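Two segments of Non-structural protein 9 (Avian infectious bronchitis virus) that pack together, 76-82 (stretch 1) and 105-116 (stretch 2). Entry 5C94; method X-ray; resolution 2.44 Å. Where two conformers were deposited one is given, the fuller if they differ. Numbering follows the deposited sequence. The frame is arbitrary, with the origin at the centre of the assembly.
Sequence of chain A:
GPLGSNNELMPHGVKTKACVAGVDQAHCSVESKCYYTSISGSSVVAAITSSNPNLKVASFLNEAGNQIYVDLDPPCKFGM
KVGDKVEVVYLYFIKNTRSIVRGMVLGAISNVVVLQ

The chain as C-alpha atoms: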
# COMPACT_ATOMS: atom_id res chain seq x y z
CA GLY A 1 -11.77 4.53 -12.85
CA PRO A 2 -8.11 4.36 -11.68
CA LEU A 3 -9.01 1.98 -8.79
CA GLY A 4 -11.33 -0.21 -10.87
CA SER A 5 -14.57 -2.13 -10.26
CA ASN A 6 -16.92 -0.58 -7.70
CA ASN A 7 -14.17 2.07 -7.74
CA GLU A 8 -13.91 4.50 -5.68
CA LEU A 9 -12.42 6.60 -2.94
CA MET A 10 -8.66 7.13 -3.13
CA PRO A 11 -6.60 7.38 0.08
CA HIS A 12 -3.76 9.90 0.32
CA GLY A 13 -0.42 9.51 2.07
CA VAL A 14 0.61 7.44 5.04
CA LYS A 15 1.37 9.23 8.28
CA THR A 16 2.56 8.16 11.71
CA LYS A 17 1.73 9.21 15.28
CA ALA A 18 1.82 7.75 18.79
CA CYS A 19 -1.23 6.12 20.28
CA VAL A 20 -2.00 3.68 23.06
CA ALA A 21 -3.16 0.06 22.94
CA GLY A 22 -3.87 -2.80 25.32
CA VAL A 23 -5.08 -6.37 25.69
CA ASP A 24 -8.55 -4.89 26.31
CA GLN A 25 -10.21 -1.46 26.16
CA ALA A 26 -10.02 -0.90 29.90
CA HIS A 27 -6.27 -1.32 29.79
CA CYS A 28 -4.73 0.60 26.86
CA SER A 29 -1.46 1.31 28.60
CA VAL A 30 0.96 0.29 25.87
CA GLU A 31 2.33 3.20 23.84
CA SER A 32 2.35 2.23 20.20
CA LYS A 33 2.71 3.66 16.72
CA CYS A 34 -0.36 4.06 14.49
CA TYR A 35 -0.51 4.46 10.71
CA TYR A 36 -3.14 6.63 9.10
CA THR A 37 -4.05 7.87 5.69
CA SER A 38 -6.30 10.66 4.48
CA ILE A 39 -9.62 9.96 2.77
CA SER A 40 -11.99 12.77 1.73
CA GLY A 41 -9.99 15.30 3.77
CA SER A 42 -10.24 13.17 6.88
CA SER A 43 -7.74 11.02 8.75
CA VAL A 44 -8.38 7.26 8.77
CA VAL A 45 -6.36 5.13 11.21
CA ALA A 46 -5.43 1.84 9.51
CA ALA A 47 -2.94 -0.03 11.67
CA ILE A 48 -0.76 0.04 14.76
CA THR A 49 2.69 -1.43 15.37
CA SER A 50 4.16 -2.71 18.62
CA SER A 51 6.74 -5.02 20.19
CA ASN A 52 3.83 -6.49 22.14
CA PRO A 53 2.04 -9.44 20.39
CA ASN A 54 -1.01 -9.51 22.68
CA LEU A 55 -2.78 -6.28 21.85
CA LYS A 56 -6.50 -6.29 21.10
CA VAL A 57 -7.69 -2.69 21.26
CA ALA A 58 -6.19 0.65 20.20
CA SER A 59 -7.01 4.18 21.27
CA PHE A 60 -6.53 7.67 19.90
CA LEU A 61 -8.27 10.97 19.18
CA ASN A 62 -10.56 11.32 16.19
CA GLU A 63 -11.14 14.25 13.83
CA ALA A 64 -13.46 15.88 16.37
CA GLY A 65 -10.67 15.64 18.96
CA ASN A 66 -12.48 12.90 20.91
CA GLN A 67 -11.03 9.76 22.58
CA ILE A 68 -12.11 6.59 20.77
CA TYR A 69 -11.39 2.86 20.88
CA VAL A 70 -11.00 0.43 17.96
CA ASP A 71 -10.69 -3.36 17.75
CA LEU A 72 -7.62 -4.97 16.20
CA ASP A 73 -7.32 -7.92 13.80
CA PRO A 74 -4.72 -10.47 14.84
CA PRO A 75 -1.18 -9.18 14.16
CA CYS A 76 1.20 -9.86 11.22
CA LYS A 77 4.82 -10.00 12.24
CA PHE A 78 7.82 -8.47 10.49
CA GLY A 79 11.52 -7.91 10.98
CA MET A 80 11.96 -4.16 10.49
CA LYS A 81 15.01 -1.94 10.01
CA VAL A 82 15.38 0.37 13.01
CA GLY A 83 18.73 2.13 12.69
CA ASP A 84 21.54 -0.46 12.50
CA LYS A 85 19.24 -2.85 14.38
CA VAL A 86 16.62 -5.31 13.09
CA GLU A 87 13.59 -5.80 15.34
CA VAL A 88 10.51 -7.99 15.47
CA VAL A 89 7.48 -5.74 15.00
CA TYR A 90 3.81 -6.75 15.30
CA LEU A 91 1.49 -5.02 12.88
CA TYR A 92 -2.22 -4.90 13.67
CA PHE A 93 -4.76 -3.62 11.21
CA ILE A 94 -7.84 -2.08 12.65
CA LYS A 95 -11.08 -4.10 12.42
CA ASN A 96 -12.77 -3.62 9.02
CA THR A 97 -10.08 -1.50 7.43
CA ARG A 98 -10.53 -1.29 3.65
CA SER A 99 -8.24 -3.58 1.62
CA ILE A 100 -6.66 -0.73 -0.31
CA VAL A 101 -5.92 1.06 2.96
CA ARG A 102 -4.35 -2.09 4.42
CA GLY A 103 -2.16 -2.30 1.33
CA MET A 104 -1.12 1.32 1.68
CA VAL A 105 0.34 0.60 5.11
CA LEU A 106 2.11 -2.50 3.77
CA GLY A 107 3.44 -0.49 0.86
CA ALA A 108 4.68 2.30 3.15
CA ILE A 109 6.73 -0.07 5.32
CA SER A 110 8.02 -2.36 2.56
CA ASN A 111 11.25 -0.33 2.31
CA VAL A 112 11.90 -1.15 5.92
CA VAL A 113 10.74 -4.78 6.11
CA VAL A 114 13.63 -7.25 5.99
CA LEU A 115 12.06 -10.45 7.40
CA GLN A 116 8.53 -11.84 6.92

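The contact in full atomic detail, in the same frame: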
# COMPACT_ATOMS: atom_id res chain seq x y z
N CYS A 76 0.13 -9.34 12.09
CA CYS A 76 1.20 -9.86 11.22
C CYS A 76 2.50 -9.65 11.97
O CYS A 76 2.59 -8.69 12.74
CB CYS A 76 1.35 -9.06 9.93
SG CYS A 76 -0.11 -8.53 9.10
N LYS A 77 3.54 -10.42 11.70
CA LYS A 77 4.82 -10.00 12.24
C LYS A 77 5.86 -9.75 11.16
O LYS A 77 5.83 -10.35 10.10
CB LYS A 77 5.34 -11.01 13.27
CG LYS A 77 5.07 -12.42 12.97
CD LYS A 77 5.74 -13.30 14.02
CE LYS A 77 5.58 -14.77 13.69
NZ LYS A 77 4.14 -15.16 13.55
N PHE A 78 6.77 -8.83 11.43
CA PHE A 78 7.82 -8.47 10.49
C PHE A 78 9.14 -8.26 11.22
O PHE A 78 9.15 -7.91 12.40
CB PHE A 78 7.49 -7.18 9.73
CG PHE A 78 6.24 -7.26 8.89
CD1 PHE A 78 6.25 -7.90 7.66
CD2 PHE A 78 5.08 -6.64 9.30
CE1 PHE A 78 5.12 -7.95 6.85
CE2 PHE A 78 3.93 -6.68 8.52
CZ PHE A 78 3.96 -7.33 7.29
N GLY A 79 10.26 -8.46 10.51
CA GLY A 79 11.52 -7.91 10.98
C GLY A 79 11.72 -6.56 10.30
O GLY A 79 11.77 -6.48 9.07
N MET A 80 11.82 -5.49 11.08
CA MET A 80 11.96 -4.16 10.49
C MET A 80 13.29 -3.50 10.82
O MET A 80 13.80 -3.63 11.94
CB MET A 80 10.83 -3.25 10.95
CG MET A 80 9.47 -3.80 10.61
SD MET A 80 8.20 -2.55 10.78
CE MET A 80 6.76 -3.59 10.56
N LYS A 81 13.84 -2.79 9.83
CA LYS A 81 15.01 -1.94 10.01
C LYS A 81 14.71 -0.80 10.96
O LYS A 81 13.83 0.01 10.70
CB LYS A 81 15.48 -1.34 8.68
CG LYS A 81 16.30 -2.24 7.79
CD LYS A 81 17.25 -1.39 6.93
CE LYS A 81 17.20 -1.76 5.45
NZ LYS A 81 17.84 -0.71 4.58
N VAL A 82 15.46 -0.74 12.06
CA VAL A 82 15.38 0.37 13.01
C VAL A 82 16.80 0.82 13.35
O VAL A 82 17.40 0.34 14.31
CB VAL A 82 14.62 -0.03 14.30
CG1 VAL A 82 14.50 1.14 15.23
CG2 VAL A 82 13.24 -0.59 13.95
N VAL A 105 -0.56 0.78 3.99
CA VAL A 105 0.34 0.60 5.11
C VAL A 105 1.46 -0.38 4.75
O VAL A 105 2.63 -0.12 5.05
CB VAL A 105 -0.39 0.06 6.36
CG1 VAL A 105 0.61 -0.22 7.49
CG2 VAL A 105 -1.45 1.05 6.84
N LEU A 106 1.11 -1.49 4.12
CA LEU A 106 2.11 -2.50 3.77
C LEU A 106 3.11 -1.91 2.79
O LEU A 106 4.32 -2.15 2.89
CB LEU A 106 1.47 -3.76 3.17
CG LEU A 106 0.62 -4.61 4.12
CD1 LEU A 106 -0.02 -5.77 3.37
CD2 LEU A 106 1.45 -5.13 5.30
N GLY A 107 2.60 -1.14 1.83
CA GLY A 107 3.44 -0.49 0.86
C GLY A 107 4.39 0.49 1.53
O GLY A 107 5.56 0.56 1.16
N ALA A 108 3.89 1.24 2.52
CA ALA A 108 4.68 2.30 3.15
C ALA A 108 5.85 1.73 3.95
O ALA A 108 6.88 2.37 4.08
CB ALA A 108 3.81 3.16 4.06
N ILE A 109 5.69 0.51 4.46
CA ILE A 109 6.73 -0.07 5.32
C ILE A 109 7.61 -1.06 4.57
O ILE A 109 8.59 -1.56 5.11
CB ILE A 109 6.12 -0.78 6.55
CG1 ILE A 109 5.31 -2.00 6.11
CG2 ILE A 109 5.27 0.20 7.38
CD1 ILE A 109 4.70 -2.78 7.24
N SER A 110 7.28 -1.34 3.31
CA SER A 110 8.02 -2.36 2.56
C SER A 110 9.53 -2.07 2.46
O SER A 110 10.34 -2.99 2.48
CB SER A 110 7.43 -2.53 1.16
OG SER A 110 7.24 -1.28 0.52
N ASN A 111 9.87 -0.80 2.35
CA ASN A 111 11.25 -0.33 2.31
C ASN A 111 12.05 -0.77 3.53
O ASN A 111 13.27 -0.87 3.49
CB ASN A 111 11.27 1.20 2.21
CG ASN A 111 10.10 1.83 2.97
OD1 ASN A 111 8.95 1.76 2.50
ND2 ASN A 111 10.38 2.42 4.13
N VAL A 112 11.33 -1.05 4.60
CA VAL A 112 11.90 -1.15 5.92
C VAL A 112 11.72 -2.56 6.48
O VAL A 112 12.29 -2.93 7.51
CB VAL A 112 11.26 -0.01 6.80
CG1 VAL A 112 10.53 -0.52 8.02
CG2 VAL A 112 12.32 1.03 7.16
N VAL A 113 10.95 -3.37 5.76
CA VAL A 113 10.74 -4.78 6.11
C VAL A 113 11.84 -5.69 5.57
O VAL A 113 12.02 -5.78 4.35
CB VAL A 113 9.39 -5.29 5.56
CG1 VAL A 113 9.31 -6.82 5.71
CG2 VAL A 113 8.22 -4.58 6.27
N VAL A 114 12.55 -6.39 6.46
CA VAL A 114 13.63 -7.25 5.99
C VAL A 114 13.46 -8.74 6.35
O VAL A 114 14.23 -9.58 5.89
CB VAL A 114 14.99 -6.75 6.53
CG1 VAL A 114 15.19 -5.30 6.11
CG2 VAL A 114 15.06 -6.86 8.02
N LEU A 115 12.45 -9.06 7.16
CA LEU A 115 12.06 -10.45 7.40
C LEU A 115 10.54 -10.54 7.41
O LEU A 115 9.89 -9.63 7.91
CB LEU A 115 12.62 -10.97 8.74
CG LEU A 115 14.13 -10.91 9.01
CD1 LEU A 115 14.46 -11.26 10.46
CD2 LEU A 115 14.88 -11.82 8.06
N GLN A 116 9.98 -11.63 6.87
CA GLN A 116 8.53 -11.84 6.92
C GLN A 116 8.11 -13.30 6.77
O GLN A 116 8.94 -14.20 6.95
CB GLN A 116 7.83 -11.00 5.85
CG GLN A 116 8.28 -11.25 4.42
CD GLN A 116 7.90 -10.08 3.49
OE1 GLN A 116 8.66 -9.75 2.58
NE2 GLN A 116 6.75 -9.44 3.73

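The contact is a short antiparallel pairing of strand 76-82 with strand 113-115, backed by apolar side chains from the helix that begins before residue 105 and from the turn that follows it. Together the two stretches bury 571 Å² of surface. All four hydrogen bonds between them are made by backbone atoms.

Gly79 is the centre of this network. Its amide donates to the carbonyl of Leu115, with Gly79 N to Leu115 O at 2.9 Å and an N-H...O angle of 166°. Its own carbonyl accepts twice: Val114 N lies 2.7 Å from Gly79 O at 168°, and Leu115 N lies 3.3 Å from Gly79 O at 153°. The shorter and straighter of these two bonds is the one from Val114, so the reciprocal bond that would complete a regular Gly79-Leu115 pair is the longer and more bent. This sharing of one acceptor by consecutive amides accompanies a beta bulge. The register moves by one residue between the pairs Gly79-Leu115 (CA to CA 4.4 Å) and Met80-Val113 (CA to CA 4.6 Å), leaving Val114 as the extra residue. Its phi/psi of -120/-8 departs from the extended values of Val113 and Leu115.

Beyond the bulge, Lys81 N donates to Val112 O at 2.8 Å and 165°. Val112 O also receives a CA-H...O contact from Met80, with Met80 CA to Val112 O at 3.2 Å and an angle at the hydrogen of 136°. Two longer contacts of the same kind lie near the glycine: Phe78 CA is 3.5 Å from Leu115 O, and Val113 CA is 3.6 Å from Gly79 O. Each of the three carbonyl oxygens thus combines N-H donation with a CA-H approach. Val113 N turns back instead to its own stretch, 3.0 Å from Ile109 O in a weak bond, while Val112 N reaches the same Ile109 O at 2.8 Å.

The close approach at the glycine leaves no room for a side chain: an ideal CB on Gly79 would sit 2.9 Å from Leu115 CB, a clash.

Side chains supply the apolar part. Phe78 CD1 meets Val113 CG1 at 3.8 Å, Phe78 CZ meets Leu106 CD2 at 3.9 Å, and Phe78 CE2 lies 4.2 Å from Ile109 CD1; one ring therefore touches both the helical segment and the second strand. Leu106 directs its CA-CB bond sideways, yet the end of its side chain comes nearer the phenylalanine. At the ring edge, Gln116 NE2 is 3.8 Å from Phe78 CE1, but this amide nitrogen is hydrogen-bonded elsewhere in the structure. Met80, extended along chi2 and chi3, brings CE to 4.0 Å from Ile109 CD1, while its CB lies 4.0 Å from Val112 CG1. Lys81 contributes its aliphatic portion, with CG 3.7 Å from Val114 CG1.

Within the second stretch, Ser110 OG donates to Gly107 O at 2.6 Å, satisfying that hydroxyl as a donor near the turn.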